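Local coordinates for protein glutathione S-transferase (Pseudomonas fluorescens, PDB 3M3M) that binds glutathione and probably catalyses its conjugation to electrophilic substrates, as glutathione transferases generally do, at residues Cys15-Leu20 and Leu164-His169; Pro150-Glu155 and Gln185-Arg190; Phe113-Glu118 and Glu126-Leu131. All blocks are in the same frame, centred on the assembly; numbering follows the deposited sequence.

Contact 1: Cys15-Leu20 and Leu164-His169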
loop_
_atom_site.group_PDB
_atom_site.type_symbol
_atom_site.label_atom_id
_atom_site.label_comp_id
_atom_site.label_asym_id
_atom_site.label_seq_id
_atom_site.Cartn_x
_atom_site.Cartn_y
_atom_site.Cartn_z
ATOM N N CYS A 15 5.468 -2.012 -0.683
ATOM C CA CYS A 15 5.919 -3.057 -1.609
ATOM C C CYS A 15 4.863 -4.163 -1.803
ATOM O O CYS A 15 4.738 -4.720 -2.928
ATOM C CB CYS A 15 7.211 -3.694 -1.025
ATOM S SG CYS A 15 8.589 -2.501 -0.983
ATOM N N TYR A 16 4.118 -4.506 -0.729
ATOM C CA TYR A 16 3.013 -5.433 -0.867
ATOM C C TYR A 16 1.990 -4.998 -1.936
ATOM O O TYR A 16 1.461 -5.816 -2.722
ATOM C CB TYR A 16 2.309 -5.598 0.490
ATOM C CG TYR A 16 1.085 -6.511 0.412
ATOM C CD1 TYR A 16 1.077 -7.715 -0.394
ATOM C CD2 TYR A 16 -0.075 -6.131 1.121
ATOM C CE1 TYR A 16 -0.110 -8.529 -0.439
ATOM C CE2 TYR A 16 -1.263 -6.934 1.081
ATOM C CZ TYR A 16 -1.222 -8.148 0.313
ATOM O OH TYR A 16 -2.392 -8.901 0.232
ATOM N N LYS A 17 1.707 -3.674 -2.041
ATOM C CA LYS A 17 0.854 -3.213 -3.110
ATOM C C LYS A 17 1.286 -3.728 -4.468
ATOM O O LYS A 17 0.403 -4.122 -5.262
ATOM C CB LYS A 17 0.951 -1.653 -3.258
ATOM C CG LYS A 17 0.401 -0.890 -2.062
ATOM C CD LYS A 17 0.874 0.562 -2.128
ATOM C CE LYS A 17 0.435 1.296 -0.869
ATOM N NZ LYS A 17 0.875 2.758 -0.887
ATOM N N ILE A 18 2.603 -3.775 -4.728
ATOM C CA ILE A 18 3.118 -4.166 -6.044
ATOM C C ILE A 18 3.098 -5.717 -6.187
ATOM O O ILE A 18 2.704 -6.243 -7.257
ATOM C CB ILE A 18 4.513 -3.609 -6.236
ATOM C CG1 ILE A 18 4.537 -2.059 -5.931
ATOM C CG2 ILE A 18 4.955 -3.851 -7.678
ATOM C CD1 ILE A 18 3.359 -1.253 -6.560
ATOM N N LYS A 19 3.447 -6.418 -5.126
ATOM C CA LYS A 19 3.306 -7.928 -5.151
ATOM C C LYS A 19 1.843 -8.256 -5.489
ATOM O O LYS A 19 1.544 -9.111 -6.349
ATOM C CB LYS A 19 3.670 -8.504 -3.763
ATOM C CG LYS A 19 3.487 -10.064 -3.767
ATOM C CD LYS A 19 3.556 -10.621 -2.335
ATOM C CE LYS A 19 3.243 -12.175 -2.388
ATOM N NZ LYS A 19 3.407 -12.761 -0.984
ATOM N N LEU A 20 0.919 -7.635 -4.740
ATOM C CA LEU A 20 -0.515 -7.937 -4.996
ATOM C C LEU A 20 -0.948 -7.607 -6.429
ATOM O O LEU A 20 -1.564 -8.438 -7.129
ATOM C CB LEU A 20 -1.372 -7.090 -4.003
ATOM C CG LEU A 20 -2.908 -7.328 -4.079
ATOM C CD1 LEU A 20 -3.324 -8.932 -4.099
ATOM C CD2 LEU A 20 -3.535 -6.613 -2.823
ATOM N N LEU A 164 -4.979 1.249 -0.305
ATOM C CA LEU A 164 -5.397 1.351 1.113
ATOM C C LEU A 164 -5.421 -0.009 1.847
ATOM O O LEU A 164 -5.277 -0.026 3.097
ATOM C CB LEU A 164 -6.743 2.089 1.238
ATOM C CG LEU A 164 -6.472 3.622 1.040
ATOM C CD1 LEU A 164 -7.585 4.364 0.555
ATOM C CD2 LEU A 164 -5.975 4.227 2.326
ATOM N N TYR A 165 -5.568 -1.137 1.119
ATOM C CA TYR A 165 -5.610 -2.424 1.796
ATOM C C TYR A 165 -4.250 -2.763 2.354
ATOM O O TYR A 165 -4.175 -3.398 3.417
ATOM C CB TYR A 165 -6.002 -3.491 0.779
ATOM C CG TYR A 165 -6.075 -4.888 1.366
ATOM C CD1 TYR A 165 -7.249 -5.307 2.107
ATOM C CD2 TYR A 165 -5.000 -5.755 1.224
ATOM C CE1 TYR A 165 -7.292 -6.575 2.678
ATOM C CE2 TYR A 165 -5.046 -7.048 1.848
ATOM C CZ TYR A 165 -6.164 -7.392 2.560
ATOM O OH TYR A 165 -6.180 -8.675 3.154
ATOM N N ALA A 166 -3.187 -2.330 1.646
ATOM C CA ALA A 166 -1.846 -2.827 1.987
ATOM C C ALA A 166 -1.501 -2.577 3.458
ATOM O O ALA A 166 -1.056 -3.528 4.126
ATOM C CB ALA A 166 -0.749 -2.206 1.033
ATOM N N TYR A 167 -1.654 -1.350 3.979
ATOM C CA TYR A 167 -1.400 -1.189 5.363
ATOM C C TYR A 167 -2.683 -1.365 6.205
ATOM O O TYR A 167 -2.553 -1.680 7.393
ATOM C CB TYR A 167 -0.854 0.245 5.640
ATOM C CG TYR A 167 0.646 0.274 5.297
ATOM C CD1 TYR A 167 1.582 -0.325 6.174
ATOM C CD2 TYR A 167 1.069 0.979 4.181
ATOM C CE1 TYR A 167 2.996 -0.270 5.849
ATOM C CE2 TYR A 167 2.457 1.089 3.882
ATOM C CZ TYR A 167 3.392 0.481 4.722
ATOM O OH TYR A 167 4.787 0.537 4.349
ATOM N N THR A 168 -3.834 -1.057 5.643
ATOM C CA THR A 168 -5.002 -1.190 6.569
ATOM C C THR A 168 -5.135 -2.654 7.076
ATOM O O THR A 168 -5.472 -2.852 8.231
ATOM C CB THR A 168 -6.295 -0.746 5.908
ATOM O OG1 THR A 168 -6.171 0.627 5.462
ATOM C CG2 THR A 168 -7.489 -0.792 6.931
ATOM N N HIS A 169 -4.915 -3.620 6.219
ATOM C CA HIS A 169 -5.078 -5.022 6.630
ATOM C C HIS A 169 -4.141 -5.443 7.783
ATOM O O HIS A 169 -4.462 -6.469 8.428
ATOM C CB HIS A 169 -5.012 -5.980 5.405
ATOM C CG HIS A 169 -3.665 -6.569 5.163
ATOM N ND1 HIS A 169 -2.602 -5.852 4.671
ATOM C CD2 HIS A 169 -3.220 -7.850 5.310
ATOM C CE1 HIS A 169 -1.555 -6.647 4.510
ATOM N NE2 HIS A 169 -1.893 -7.866 4.930
#

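Contact 2: Pro150-Glu155 and Gln185-Arg190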
loop_
_atom_site.group_PDB
_atom_site.type_symbol
_atom_site.label_atom_id
_atom_site.label_comp_id
_atom_site.label_asym_id
_atom_site.label_seq_id
_atom_site.Cartn_x
_atom_site.Cartn_y
_atom_site.Cartn_z
ATOM N N PRO A 150 -19.288 -0.715 -1.873
ATOM C CA PRO A 150 -18.552 -1.875 -1.387
ATOM C C PRO A 150 -17.019 -1.755 -1.652
ATOM O O PRO A 150 -16.226 -2.475 -1.012
ATOM C CB PRO A 150 -19.074 -3.009 -2.308
ATOM C CG PRO A 150 -19.574 -2.331 -3.468
ATOM C CD PRO A 150 -20.128 -1.031 -3.045
ATOM N N TYR A 151 -16.657 -0.883 -2.568
ATOM C CA TYR A 151 -15.198 -0.575 -2.768
ATOM C C TYR A 151 -15.104 0.939 -2.662
ATOM O O TYR A 151 -16.145 1.635 -2.500
ATOM C CB TYR A 151 -14.703 -1.033 -4.141
ATOM C CG TYR A 151 -14.669 -2.546 -4.207
ATOM C CD1 TYR A 151 -13.652 -3.283 -3.575
ATOM C CD2 TYR A 151 -15.654 -3.232 -4.880
ATOM C CE1 TYR A 151 -13.643 -4.711 -3.640
ATOM C CE2 TYR A 151 -15.666 -4.650 -4.914
ATOM C CZ TYR A 151 -14.643 -5.359 -4.320
ATOM O OH TYR A 151 -14.633 -6.757 -4.450
ATOM N N LEU A 152 -13.875 1.459 -2.644
ATOM C CA LEU A 152 -13.785 2.921 -2.395
ATOM C C LEU A 152 -14.368 3.711 -3.525
ATOM O O LEU A 152 -14.904 4.824 -3.268
ATOM C CB LEU A 152 -12.285 3.332 -2.129
ATOM C CG LEU A 152 -11.877 2.762 -0.767
ATOM C CD1 LEU A 152 -10.343 2.864 -0.731
ATOM C CD2 LEU A 152 -12.484 3.530 0.407
ATOM N N VAL A 153 -14.266 3.181 -4.763
ATOM C CA VAL A 153 -14.793 3.869 -5.922
ATOM C C VAL A 153 -15.904 2.974 -6.499
ATOM O O VAL A 153 -15.622 2.043 -7.275
ATOM C CB VAL A 153 -13.720 4.221 -6.979
ATOM C CG1 VAL A 153 -14.322 4.973 -8.204
ATOM C CG2 VAL A 153 -12.538 5.143 -6.350
ATOM N N GLY A 154 -17.136 3.209 -6.010
ATOM C CA GLY A 154 -18.281 2.453 -6.509
ATOM C C GLY A 154 -18.221 0.956 -6.327
ATOM O O GLY A 154 -17.924 0.459 -5.230
ATOM N N GLU A 155 -18.623 0.247 -7.381
ATOM C CA GLU A 155 -18.796 -1.197 -7.312
ATOM C C GLU A 155 -17.649 -1.958 -7.832
ATOM O O GLU A 155 -17.823 -3.192 -8.070
ATOM C CB GLU A 155 -20.046 -1.589 -8.211
ATOM C CG GLU A 155 -21.350 -1.053 -7.694
ATOM C CD GLU A 155 -21.922 -1.951 -6.576
ATOM O OE1 GLU A 155 -21.667 -3.200 -6.584
ATOM O OE2 GLU A 155 -22.674 -1.434 -5.710
ATOM N N GLN A 185 -13.779 -3.886 7.782
ATOM C CA GLN A 185 -13.574 -5.334 7.856
ATOM C C GLN A 185 -14.301 -6.029 6.718
ATOM O O GLN A 185 -13.742 -6.955 6.100
ATOM C CB GLN A 185 -13.984 -5.856 9.266
ATOM C CG GLN A 185 -13.188 -5.350 10.397
ATOM C CD GLN A 185 -13.749 -5.939 11.742
ATOM O OE1 GLN A 185 -14.971 -5.846 12.008
ATOM N NE2 GLN A 185 -12.853 -6.454 12.583
ATOM N N ALA A 186 -15.523 -5.618 6.354
ATOM C CA ALA A 186 -16.257 -6.323 5.291
ATOM C C ALA A 186 -15.600 -6.040 3.928
ATOM O O ALA A 186 -15.563 -6.854 3.045
ATOM C CB ALA A 186 -17.770 -5.859 5.267
ATOM N N TRP A 187 -15.058 -4.815 3.777
ATOM C CA TRP A 187 -14.278 -4.520 2.561
ATOM C C TRP A 187 -12.984 -5.353 2.467
ATOM O O TRP A 187 -12.616 -5.856 1.352
ATOM C CB TRP A 187 -13.996 -3.014 2.579
ATOM C CG TRP A 187 -12.938 -2.512 1.622
ATOM C CD1 TRP A 187 -13.050 -2.182 0.323
ATOM C CD2 TRP A 187 -11.603 -2.174 2.032
ATOM N NE1 TRP A 187 -11.795 -1.700 -0.166
ATOM C CE2 TRP A 187 -10.924 -1.636 0.886
ATOM C CE3 TRP A 187 -10.948 -2.274 3.272
ATOM C CZ2 TRP A 187 -9.540 -1.191 0.931
ATOM C CZ3 TRP A 187 -9.555 -1.827 3.340
ATOM C CH2 TRP A 187 -8.901 -1.290 2.159
HETATM N N MSE A 188 -12.268 -5.520 3.600
HETATM C CA MSE A 188 -11.043 -6.326 3.588
HETATM C C MSE A 188 -11.482 -7.745 3.121
HETATM O O MSE A 188 -10.771 -8.396 2.384
HETATM C CB MSE A 188 -10.472 -6.472 4.972
HETATM C CG MSE A 188 -9.717 -5.211 5.288
HETATM SE SE MSE A 188 -9.109 -5.032 7.139
HETATM C CE MSE A 188 -8.291 -6.849 7.562
ATOM N N GLN A 189 -12.561 -8.262 3.718
ATOM C CA GLN A 189 -13.119 -9.548 3.185
ATOM C C GLN A 189 -13.375 -9.655 1.688
ATOM O O GLN A 189 -12.990 -10.662 1.073
ATOM C CB GLN A 189 -14.373 -9.936 4.000
ATOM C CG GLN A 189 -14.006 -10.890 5.006
ATOM C CD GLN A 189 -13.984 -12.192 4.290
ATOM O OE1 GLN A 189 -14.743 -12.348 3.299
ATOM N NE2 GLN A 189 -13.118 -13.109 4.696
ATOM N N ARG A 190 -13.949 -8.620 1.062
ATOM C CA ARG A 190 -14.163 -8.553 -0.350
ATOM C C ARG A 190 -12.849 -8.540 -1.149
ATOM O O ARG A 190 -12.725 -9.216 -2.135
ATOM C CB ARG A 190 -14.982 -7.298 -0.775
ATOM C CG ARG A 190 -16.355 -7.388 -0.211
ATOM C CD ARG A 190 -17.337 -6.526 -1.011
ATOM N NE ARG A 190 -17.216 -5.324 -0.331
ATOM C CZ ARG A 190 -17.824 -4.938 0.789
ATOM N NH1 ARG A 190 -18.810 -5.573 1.437
ATOM N NH2 ARG A 190 -17.416 -3.813 1.246
HETATM O O HOH W 1 -12.365 -8.184 -4.926
#

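Contact 3: Phe113-Glu118 and Glu126-Leu131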
loop_
_atom_site.group_PDB
_atom_site.type_symbol
_atom_site.label_atom_id
_atom_site.label_comp_id
_atom_site.label_asym_id
_atom_site.label_seq_id
_atom_site.Cartn_x
_atom_site.Cartn_y
_atom_site.Cartn_z
ATOM N N PHE A 113 5.345 0.493 12.341
ATOM C CA PHE A 113 6.831 0.420 12.470
ATOM C C PHE A 113 7.256 0.546 13.927
ATOM O O PHE A 113 8.007 -0.295 14.431
ATOM C CB PHE A 113 7.530 1.487 11.645
ATOM C CG PHE A 113 9.011 1.415 11.762
ATOM C CD1 PHE A 113 9.717 0.436 11.097
ATOM C CD2 PHE A 113 9.700 2.356 12.572
ATOM C CE1 PHE A 113 11.108 0.393 11.206
ATOM C CE2 PHE A 113 11.088 2.259 12.706
ATOM C CZ PHE A 113 11.766 1.280 12.042
ATOM N N ILE A 114 6.712 1.543 14.611
ATOM C CA ILE A 114 7.029 1.754 16.031
ATOM C C ILE A 114 6.713 0.531 16.866
ATOM O O ILE A 114 7.549 0.094 17.690
ATOM C CB ILE A 114 6.302 3.028 16.572
ATOM C CG1 ILE A 114 6.988 4.287 15.976
ATOM C CG2 ILE A 114 6.339 3.092 18.131
ATOM C CD1 ILE A 114 6.064 5.613 16.231
ATOM N N GLN A 115 5.512 -0.022 16.711
ATOM C CA GLN A 115 5.089 -1.139 17.550
ATOM C C GLN A 115 5.729 -2.465 17.069
ATOM O O GLN A 115 6.289 -3.199 17.845
ATOM C CB GLN A 115 3.586 -1.275 17.515
ATOM C CG GLN A 115 3.033 -2.419 18.391
ATOM C CD GLN A 115 1.521 -2.391 18.479
ATOM O OE1 GLN A 115 0.886 -1.323 18.308
ATOM N NE2 GLN A 115 0.918 -3.570 18.746
ATOM N N LEU A 116 5.557 -2.823 15.813
ATOM C CA LEU A 116 6.013 -4.141 15.383
ATOM C C LEU A 116 7.573 -4.179 15.239
ATOM O O LEU A 116 8.197 -5.257 15.545
ATOM C CB LEU A 116 5.392 -4.406 13.997
ATOM C CG LEU A 116 5.781 -5.792 13.444
ATOM C CD1 LEU A 116 5.185 -6.965 14.195
ATOM C CD2 LEU A 116 5.227 -5.812 11.990
ATOM N N TYR A 117 8.170 -3.105 14.693
ATOM C CA TYR A 117 9.625 -3.133 14.384
ATOM C C TYR A 117 10.451 -2.716 15.564
ATOM O O TYR A 117 11.554 -3.222 15.715
ATOM C CB TYR A 117 10.030 -2.334 13.198
ATOM C CG TYR A 117 9.744 -3.017 11.901
ATOM C CD1 TYR A 117 10.775 -3.663 11.220
ATOM C CD2 TYR A 117 8.446 -3.042 11.358
ATOM C CE1 TYR A 117 10.537 -4.316 10.017
ATOM C CE2 TYR A 117 8.196 -3.702 10.134
ATOM C CZ TYR A 117 9.251 -4.296 9.488
ATOM O OH TYR A 117 9.072 -4.969 8.307
ATOM N N GLU A 118 9.920 -1.790 16.366
ATOM C CA GLU A 118 10.716 -1.280 17.493
ATOM C C GLU A 118 10.182 -1.676 18.846
ATOM O O GLU A 118 10.778 -1.260 19.864
ATOM C CB GLU A 118 10.921 0.225 17.384
ATOM C CG GLU A 118 11.851 0.550 16.214
ATOM C CD GLU A 118 12.296 1.994 16.084
ATOM O OE1 GLU A 118 11.590 2.855 16.619
ATOM O OE2 GLU A 118 13.342 2.259 15.423
ATOM N N GLU A 126 4.540 8.959 23.068
ATOM C CA GLU A 126 3.707 10.154 22.835
ATOM C C GLU A 126 3.423 10.299 21.302
ATOM O O GLU A 126 2.286 10.596 20.884
ATOM C CB GLU A 126 4.438 11.388 23.379
ATOM C CG GLU A 126 3.926 12.757 22.878
ATOM C CD GLU A 126 4.350 13.934 23.808
ATOM O OE1 GLU A 126 4.846 13.660 24.947
ATOM O OE2 GLU A 126 4.141 15.114 23.405
ATOM N N GLU A 127 4.466 10.174 20.504
ATOM C CA GLU A 127 4.403 10.185 19.005
ATOM C C GLU A 127 3.371 9.192 18.534
ATOM O O GLU A 127 2.499 9.528 17.714
ATOM C CB GLU A 127 5.758 9.827 18.403
ATOM C CG GLU A 127 5.757 9.642 16.912
ATOM C CD GLU A 127 7.101 9.201 16.345
ATOM O OE1 GLU A 127 8.050 9.028 17.128
ATOM O OE2 GLU A 127 7.177 9.008 15.106
ATOM N N TYR A 128 3.496 7.967 19.031
ATOM C CA TYR A 128 2.611 6.846 18.703
ATOM C C TYR A 128 1.156 7.138 19.012
ATOM O O TYR A 128 0.260 6.841 18.221
ATOM C CB TYR A 128 3.094 5.612 19.485
ATOM C CG TYR A 128 2.251 4.395 19.424
ATOM C CD1 TYR A 128 2.464 3.406 18.421
ATOM C CD2 TYR A 128 1.245 4.180 20.369
ATOM C CE1 TYR A 128 1.676 2.239 18.401
ATOM C CE2 TYR A 128 0.449 3.055 20.348
ATOM C CZ TYR A 128 0.675 2.067 19.372
ATOM O OH TYR A 128 -0.069 0.909 19.436
ATOM N N LEU A 129 0.903 7.735 20.170
ATOM C CA LEU A 129 -0.488 8.080 20.480
ATOM C C LEU A 129 -1.054 9.145 19.524
ATOM O O LEU A 129 -2.212 9.037 19.215
ATOM C CB LEU A 129 -0.636 8.578 21.948
ATOM C CG LEU A 129 -0.426 7.375 22.917
ATOM C CD1 LEU A 129 -0.388 7.995 24.340
ATOM C CD2 LEU A 129 -1.417 6.184 22.791
ATOM N N LYS A 130 -0.239 10.101 19.103
ATOM C CA LYS A 130 -0.668 11.127 18.107
ATOM C C LYS A 130 -0.950 10.440 16.751
ATOM O O LYS A 130 -1.958 10.755 16.075
ATOM C CB LYS A 130 0.344 12.236 17.925
ATOM C CG LYS A 130 0.558 13.129 19.247
ATOM C CD LYS A 130 1.677 14.178 19.074
ATOM C CE LYS A 130 1.482 15.349 20.059
ATOM N NZ LYS A 130 1.548 14.886 21.480
ATOM N N LEU A 131 -0.076 9.497 16.367
ATOM C CA LEU A 131 -0.317 8.711 15.113
ATOM C C LEU A 131 -1.621 7.956 15.246
ATOM O O LEU A 131 -2.365 7.809 14.308
ATOM C CB LEU A 131 0.844 7.734 14.876
ATOM C CG LEU A 131 2.231 8.352 14.769
ATOM C CD1 LEU A 131 3.268 7.190 14.595
ATOM C CD2 LEU A 131 2.390 9.392 13.637
#

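Contact 1: Cys15-Leu20 and Leu164-His169
Tyr-16 meets three residues of 164-169, and its ring makes the aromatic part of the contact. With CG anti to the backbone N (chi1 177°), the ring is carried toward 164-169, and CD2 and CE2 are among the atoms that touch. Tyr-16 CE2 lies 3.5 Å from His-169 CE1, with the two ring planes 44° apart in an oblique pairing. The phenol end meets a second ring, as Tyr-16 OH sits 3.6 Å from Tyr-165 CE2, edge against edge. His-169 CB covers part of one face of Tyr-165.

The apolar packing is centred on Ala-166. Tyr-16 CD2 lies 3.8 Å from Ala-166 CA. From the neighbouring position, Lys-17 CG comes within 3.6 Å of Ala-166 CB. The extended Lys-17 chain then runs on past this methyl. Leu-20 CD2 adds a looser touch, 4.4 Å from Tyr-165 CD2.

Several polar groups find partners beside the interface. Within 164-169, His-169 ND1 donates to Ala-166 O at 2.8 Å. The acceptor lies in the imidazole plane, which helps to fix the rotation of the ring against Tyr-16. Tyr-16 OH is hydrogen-bonded to Val-198 O and Tyr-165 OH to Gln-192. Lys-17 NZ forms a salt bridge with Glu-100 and hydrogen bonds with Ser-69 and Asn-70, so its buried charge is probably well compensated.

The two helix segments approach to 8.8 Å between axes, with their directions 125° apart. Glutathione touches Tyr-167 on helix 159-168, and Ser-69, a partner of Lys-17, also binds glutathione. The arrangement is the glutathione transferase domain interface, where the first helix of the thioredoxin-like domain packs on the helical C-terminal domain beside the glutathione site.

Contact 2: Pro150-Glu155 and Gln185-Arg190
Arg-190 reaches Pro-150 through a bend at chi3 (-89°) that places NE beside Pro-150 O, and chi4 then sets the rest of the guanidinium. Trp-187 has CG anti to the backbone N (chi1 166°), and its indole reaches the same loop.

Pro-150 O takes two hydrogen bonds from one guanidinium. Arg-190 NH2 donates at 2.9 Å, in the carbonyl plane and on a lone pair. Arg-190 NE donates at 3.1 Å and is tilted from that plane. This side-on grip lays the guanidinium against the proline: Pro-150 CB covers one face near the rim, and Ala-186 O lies over the centre of the opposite face. A leucine in place of Arg-190 would probably leave Pro-150 O without either of these donors and weaken the hold on this end of the loop.

Trp-187 CD1 meets Pro-150 O edge-on at 3.5 Å. The Tyr-151 and Trp-187 side chains cross obliquely, with Tyr-151 CD1 4.1 Å from Trp-187 CD1. The tyrosine hydroxyl reaches further along the helix, where Tyr-151 OH lies 3.7 Å from Arg-190 CB. A water bridges that hydroxyl to Arg-190 O.

Asp-161 OD1 accepts from both Trp-187 NE1 and Leu-152 N, a second tie between loop and indole. The loop leads from helix 125-146 to helix 159-168. Trp-187 of helix 182-192 packs on both, touching Met-142, Leu-146 and Tyr-165, while Leu-152 also reaches Trp-96 of helix 87-117.

Contact 3: Phe113-Glu118 and Glu126-Leu131
Glu-127 touches Ile-114 with its carboxylate, and that carboxylate is held by Arg-124. Glu-127 OE2 lies 3.7 Å from Ile-114 CD1 and forms a salt bridge with Arg-124 NH2. Arg-124 NH1 makes another salt bridge, to Glu-118 OE1. One arginine therefore links an acid from each segment, and its charge probably offsets part of both. Ile-114 also touches the arginine side chain, so the methyl end of the isoleucine lies among the aliphatic and charged parts of this cluster.

Ile-114 carries the apolar contact with both its branches. CG1 is anti to the carbonyl carbon (chi1 -72°), and the branch beyond it ends at CD1. This atom meets Leu-131 CD1 at 3.6 Å, methyl against methyl. The other branch points to the aromatic ring, with Ile-114 CG2 lying 3.9 Å from Tyr-128 CD1 in an oblique approach. Gln-115 adds its CB, 4.1 Å from Tyr-128 CE1.

The segments belong to helices 87-117 and 125-146, which follow each other in the helical C-terminal domain of the glutathione transferase fold. A short loop joins them, and the contact packs the end of the first helix against the start of the second. The segment directions are 119° apart, and the axes come no closer than 11.0 Å, a wide spacing spanned by long side chains. Residues 113-117 include a wider pi-type turn, in which Glu-118 N makes a weak bond to Phe-113 O, five residues back. Tyr-117 N keeps the usual bond to that oxygen, at 2.8 Å.

Tyr-128 is also touched by Leu-120 of the connecting loop, and its ring meets that of His-132. Leu-131 rests further back on Tyr-107 and Val-110 of helix 87-117.

From the N terminus, contact 1 opens first at 15-20 in the thioredoxin-like domain and closes only at 164-169 in the helical domain. Contact 3 both opens and closes within that span, joining consecutive helices across a short loop. Contact 2 opens at 150-155, before contact 1 closes, and ends at 185-190, so these two cross. They also touch in space: Leu-164 packs on Leu-152, and Tyr-165 on Trp-187. Helix 159-168 thus sits between the domain interface and the loop held by helix 182-192. Contact 3 touches neither and lies about 19 Å from contact 1, centre to centre.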